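Putative HTH-type transcriptional regulator PF0864 (Pyrococcus furiosus, PDB 2IA0) probably binds DNA sequence-specifically as a transcriptional regulator of the AsnC family, through a winged helix-turn-helix domain. Local coordinates at the interface of chains A and B. Sequence-based numbering; all coordinates share one arbitrary frame. Chains: chain A/B, Putative HTH-type transcriptional regulator PF0864.

Contact 1: the interface of chains A and B. Residues chain A 67-69, 71-72; chain B 14-15, 23, 59-60.
The backbone N of A:Gly69 donates to the carbonyl O of B:Val60 at 2.7 Å. The protein belongs to the AsnC family, and B:Leu15, B:Leu23 and B:Val60 come from the winged helix-turn-helix region of chain B. The bond is bent, with 141° at the hydrogen. The donor stands above the carbonyl plane, 37° out of it, and so is not on a lone pair. A:Gly69 directly follows strand 61-68 of chain A, and B:Val60 directly precedes the same strand of chain B. The bond therefore ties the end of one strand to the start of its partner. A delta-methyl of A:Leu68 lies near the same acceptor, with CD2 3.7 Å from B:Val60 O.

A:Leu72 provides the main apolar contact from chain A. Both its methyls border CD1 of B:Leu15, and CD2 also reaches B:Leu23. A:Leu72 CD1 lies 3.7 Å from CD1 of B:Leu15. A:Leu72 CD2 lies 3.8 Å from CD1 of B:Leu23, on helix 17-28. Both leucine pairs meet tip to tip. The side chain of B:Val60 crosses A:Leu72 obliquely and borders the same cluster, but the modelled spacing of their methyls is too short to be trusted.

A:Gln71 covers another part of B:Val60. Its chain bends at chi2 (89°) and crosses the valine at about a right angle. The amide carbon CD sits 4.1 Å from B:Val60 CG2, the methyl anti to the carbonyl carbon of that residue. The amide NE2 is equally near this methyl, so the end of the glutamine packs here by van der Waals contact. B:His14 lies farther out, beside A:Gln71. Within chain B, CD2 of B:Leu15 sits over the centre of the B:His14 ring, 4.0 Å above its plane.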
loop_
_atom_site.group_PDB
_atom_site.type_symbol
_atom_site.label_atom_id
_atom_site.label_comp_id
_atom_site.label_asym_id
_atom_site.label_seq_id
_atom_site.Cartn_x
_atom_site.Cartn_y
_atom_site.Cartn_z
ATOM N N ILE A 67 10.444 -0.669 4.710
ATOM C CA ILE A 67 10.075 -1.063 3.366
ATOM C C ILE A 67 11.108 -2.097 2.991
ATOM O O ILE A 67 12.302 -1.862 3.163
ATOM C CB ILE A 67 10.114 0.164 2.413
ATOM C CG1 ILE A 67 8.853 1.004 2.623
ATOM C CG2 ILE A 67 10.206 -0.266 0.923
ATOM C CD1 ILE A 67 9.054 2.426 2.315
ATOM N N LEU A 68 10.656 -3.249 2.519
ATOM C CA LEU A 68 11.567 -4.355 2.189
ATOM C C LEU A 68 12.190 -4.210 0.791
ATOM O O LEU A 68 11.600 -3.603 -0.096
ATOM C CB LEU A 68 10.843 -5.695 2.324
ATOM C CG LEU A 68 10.481 -6.121 3.748
ATOM C CD1 LEU A 68 9.952 -7.513 3.765
ATOM C CD2 LEU A 68 11.687 -6.009 4.653
ATOM N N GLY A 69 13.390 -4.753 0.610
ATOM C CA GLY A 69 14.124 -4.609 -0.660
ATOM C C GLY A 69 13.773 -5.709 -1.639
ATOM O O GLY A 69 13.069 -6.649 -1.289
ATOM N N GLN A 71 14.896 -8.411 -2.795
ATOM C CA GLN A 71 15.066 -9.816 -2.364
ATOM C C GLN A 71 13.828 -10.392 -1.688
ATOM O O GLN A 71 13.634 -11.618 -1.685
ATOM C CB GLN A 71 16.218 -9.966 -1.363
ATOM C CG GLN A 71 17.580 -9.574 -1.876
ATOM C CD GLN A 71 17.897 -8.100 -1.657
ATOM O OE1 GLN A 71 16.993 -7.264 -1.463
ATOM N NE2 GLN A 71 19.195 -7.770 -1.684
ATOM N N LEU A 72 13.015 -9.538 -1.067
ATOM C CA LEU A 72 11.850 -10.048 -0.351
ATOM C C LEU A 72 10.540 -9.569 -0.952
ATOM O O LEU A 72 9.472 -10.005 -0.517
ATOM C CB LEU A 72 11.906 -9.701 1.139
ATOM C CG LEU A 72 12.786 -10.510 2.091
ATOM C CD1 LEU A 72 14.121 -9.887 2.123
ATOM C CD2 LEU A 72 12.214 -10.503 3.497
ATOM N N HIS B 14 20.682 -17.742 2.271
ATOM C CA HIS B 14 20.901 -16.272 2.413
ATOM C C HIS B 14 20.327 -15.776 3.744
ATOM O O HIS B 14 21.088 -15.561 4.684
ATOM C CB HIS B 14 20.339 -15.519 1.188
ATOM C CG HIS B 14 20.495 -14.028 1.252
ATOM N ND1 HIS B 14 19.736 -13.176 0.472
ATOM C CD2 HIS B 14 21.302 -13.233 2.009
ATOM C CE1 HIS B 14 20.075 -11.921 0.743
ATOM N NE2 HIS B 14 21.020 -11.928 1.674
ATOM N N LEU B 15 19.001 -15.612 3.837
ATOM C CA LEU B 15 18.367 -15.224 5.107
ATOM C C LEU B 15 17.975 -16.451 5.937
ATOM O O LEU B 15 17.335 -17.380 5.420
ATOM C CB LEU B 15 17.118 -14.361 4.891
ATOM C CG LEU B 15 17.005 -13.106 4.016
ATOM C CD1 LEU B 15 15.594 -12.582 4.183
ATOM C CD2 LEU B 15 17.994 -12.021 4.374
ATOM N N LEU B 23 13.451 -8.537 10.812
ATOM C CA LEU B 23 12.572 -7.869 9.831
ATOM C C LEU B 23 11.097 -7.764 10.237
ATOM O O LEU B 23 10.484 -6.745 9.989
ATOM C CB LEU B 23 12.702 -8.493 8.436
ATOM C CG LEU B 23 14.109 -8.549 7.834
ATOM C CD1 LEU B 23 14.118 -9.421 6.592
ATOM C CD2 LEU B 23 14.648 -7.168 7.507
ATOM N N GLY B 59 20.622 -3.965 1.194
ATOM C CA GLY B 59 19.369 -3.397 0.681
ATOM C C GLY B 59 18.084 -4.152 0.990
ATOM O O GLY B 59 17.042 -3.872 0.384
ATOM N N VAL B 60 18.157 -5.110 1.921
ATOM C CA VAL B 60 17.000 -5.898 2.330
ATOM C C VAL B 60 16.019 -4.995 3.106
ATOM O O VAL B 60 14.818 -5.046 2.875
ATOM C CB VAL B 60 17.421 -7.157 3.145
ATOM C CG1 VAL B 60 16.219 -8.028 3.496
ATOM C CG2 VAL B 60 18.429 -7.990 2.374
#

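Contact 2: the interface of chains A and B. Residues chain A 26, 30, 60-64; chain B 65-67.
B:Ile66 has CG1 between its backbone N and carbonyl carbon (chi1 56°), which brings CG2 to A:Tyr64 and CD1 to A:Leu26. The two side chains of B:Ile66 and A:Tyr64 lie side by side and point the same way. CG2 covers one face of the tyrosine ring, offset toward the rim, 3.9 Å from the ring centroid. CD1 meets A:Leu26 CB at 3.9 Å. A:Ile61 CG2 packs against B:Ile66 CG2, and A:Ala30 CB also lies near that methyl.

A:Arg63 has CG anti to the backbone N (chi1 -171°) and bends at chi2 and chi3. It runs alongside B:Ile67, and CD1 of that residue sits over one guanidinium face, toward the rim. A:Arg63 CZ is 3.5 Å from this methyl. On the other branch, B:Ile67 CG2 touches the carboxylate of A:Glu62, 3.6 Å from OE2.

Backbone bonds join the strands. B:Ile67 N donates to A:Arg63 O at 2.6 Å. B:Ile67 O accepts from two amides, A:Glu62 N at 2.7 Å and A:Arg63 N at 3.3 Å.

The site is an antiparallel pairing of strand 61-68 from each chain, with A:Arg63 opposite B:Ile67 and A:Tyr64 opposite B:Ile66. The paired strands run across the dimer next to helix 17-26 of chain A.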
loop_
_atom_site.group_PDB
_atom_site.type_symbol
_atom_site.label_atom_id
_atom_site.label_comp_id
_atom_site.label_asym_id
_atom_site.label_seq_id
_atom_site.Cartn_x
_atom_site.Cartn_y
_atom_site.Cartn_z
ATOM N N LEU A 26 9.787 12.736 7.687
ATOM C CA LEU A 26 9.686 11.417 8.327
ATOM C C LEU A 26 9.184 10.343 7.354
ATOM O O LEU A 26 9.629 9.191 7.395
ATOM C CB LEU A 26 8.826 11.490 9.589
ATOM C CG LEU A 26 9.457 12.201 10.812
ATOM C CD1 LEU A 26 8.524 12.117 11.987
ATOM C CD2 LEU A 26 10.791 11.609 11.230
ATOM N N ALA A 30 12.429 8.051 8.100
ATOM C CA ALA A 30 12.047 8.094 9.515
ATOM C C ALA A 30 13.204 7.859 10.498
ATOM O O ALA A 30 12.997 7.928 11.708
ATOM C CB ALA A 30 10.878 7.151 9.808
ATOM N N VAL A 60 -1.692 10.896 14.464
ATOM C CA VAL A 60 -1.341 11.419 13.143
ATOM C C VAL A 60 -0.104 10.668 12.610
ATOM O O VAL A 60 -0.105 10.192 11.468
ATOM C CB VAL A 60 -1.142 12.952 13.150
ATOM C CG1 VAL A 60 -0.691 13.443 11.774
ATOM C CG2 VAL A 60 -2.430 13.651 13.540
ATOM N N ILE A 61 0.937 10.535 13.433
ATOM C CA ILE A 61 1.952 9.528 13.139
ATOM C C ILE A 61 1.397 8.248 13.726
ATOM O O ILE A 61 1.387 8.062 14.947
ATOM C CB ILE A 61 3.382 9.886 13.672
ATOM C CG1 ILE A 61 3.919 11.165 13.003
ATOM C CG2 ILE A 61 4.343 8.790 13.382
ATOM C CD1 ILE A 61 4.974 11.897 13.839
ATOM N N GLU A 62 0.856 7.387 12.864
ATOM C CA GLU A 62 0.259 6.148 13.342
ATOM C C GLU A 62 1.304 5.108 13.728
ATOM O O GLU A 62 1.128 4.392 14.728
ATOM C CB GLU A 62 -0.714 5.542 12.329
ATOM C CG GLU A 62 -1.385 4.284 12.882
ATOM C CD GLU A 62 -1.985 3.429 11.806
ATOM O OE1 GLU A 62 -3.090 3.806 11.324
ATOM O OE2 GLU A 62 -1.349 2.379 11.450
ATOM N N ARG A 63 2.396 5.024 12.969
ATOM C CA ARG A 63 3.307 3.895 13.142
ATOM C C ARG A 63 4.565 4.137 12.342
ATOM O O ARG A 63 4.504 4.802 11.335
ATOM C CB ARG A 63 2.620 2.605 12.650
ATOM C CG ARG A 63 3.351 1.302 12.950
ATOM C CD ARG A 63 2.350 0.161 13.162
ATOM N NE ARG A 63 1.830 -0.311 11.887
ATOM C CZ ARG A 63 2.573 -0.972 11.004
ATOM N NH1 ARG A 63 3.849 -1.234 11.275
ATOM N NH2 ARG A 63 2.050 -1.367 9.858
ATOM N N TYR A 64 5.689 3.601 12.813
ATOM C CA TYR A 64 6.959 3.595 12.123
ATOM C C TYR A 64 7.159 2.206 11.547
ATOM O O TYR A 64 6.951 1.207 12.241
ATOM C CB TYR A 64 8.097 3.892 13.122
ATOM C CG TYR A 64 8.123 5.335 13.630
ATOM C CD1 TYR A 64 9.059 6.245 13.146
ATOM C CD2 TYR A 64 7.180 5.785 14.578
ATOM C CE1 TYR A 64 9.071 7.613 13.615
ATOM C CE2 TYR A 64 7.175 7.111 15.052
ATOM C CZ TYR A 64 8.104 8.015 14.562
ATOM O OH TYR A 64 8.085 9.303 15.039
ATOM N N THR B 65 10.161 4.434 7.112
ATOM C CA THR B 65 9.131 5.433 6.862
ATOM C C THR B 65 8.091 5.418 7.999
ATOM O O THR B 65 8.240 4.664 8.967
ATOM C CB THR B 65 8.502 5.190 5.460
ATOM O OG1 THR B 65 7.710 6.317 5.070
ATOM C CG2 THR B 65 7.672 3.904 5.431
ATOM N N ILE B 66 7.035 6.225 7.862
ATOM C CA ILE B 66 5.942 6.264 8.834
ATOM C C ILE B 66 4.601 5.977 8.167
ATOM O O ILE B 66 4.418 6.218 6.968
ATOM C CB ILE B 66 5.838 7.662 9.582
ATOM C CG1 ILE B 66 5.689 8.827 8.593
ATOM C CG2 ILE B 66 7.001 7.874 10.583
ATOM C CD1 ILE B 66 5.152 10.104 9.215
ATOM N N ILE B 67 3.662 5.462 8.946
ATOM C CA ILE B 67 2.277 5.361 8.517
ATOM C C ILE B 67 1.512 6.525 9.137
ATOM O O ILE B 67 1.650 6.787 10.342
ATOM C CB ILE B 67 1.669 3.949 8.868
ATOM C CG1 ILE B 67 2.365 2.869 8.020
ATOM C CG2 ILE B 67 0.165 3.888 8.550
ATOM C CD1 ILE B 67 2.374 1.568 8.673
#

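The C-alpha centres of contact 1 and contact 2 lie about 20 Å apart. Strand 61-68 links them: the end of the chain A strand and the residues just before the chain B strand lie in contact 1, and contact 2 lies along both strands. Positions 60 and 67 occur in both, as B:Val60 and A:Ile67 in contact 1 and A:Val60 and B:Ile67 in contact 2. The interface is two-fold symmetric, so each contact has a twin. Contact 1 packs the segment after one strand on the partner's winged helix-turn-helix region. Together they probably help place the two putative DNA-binding domains in the dimer.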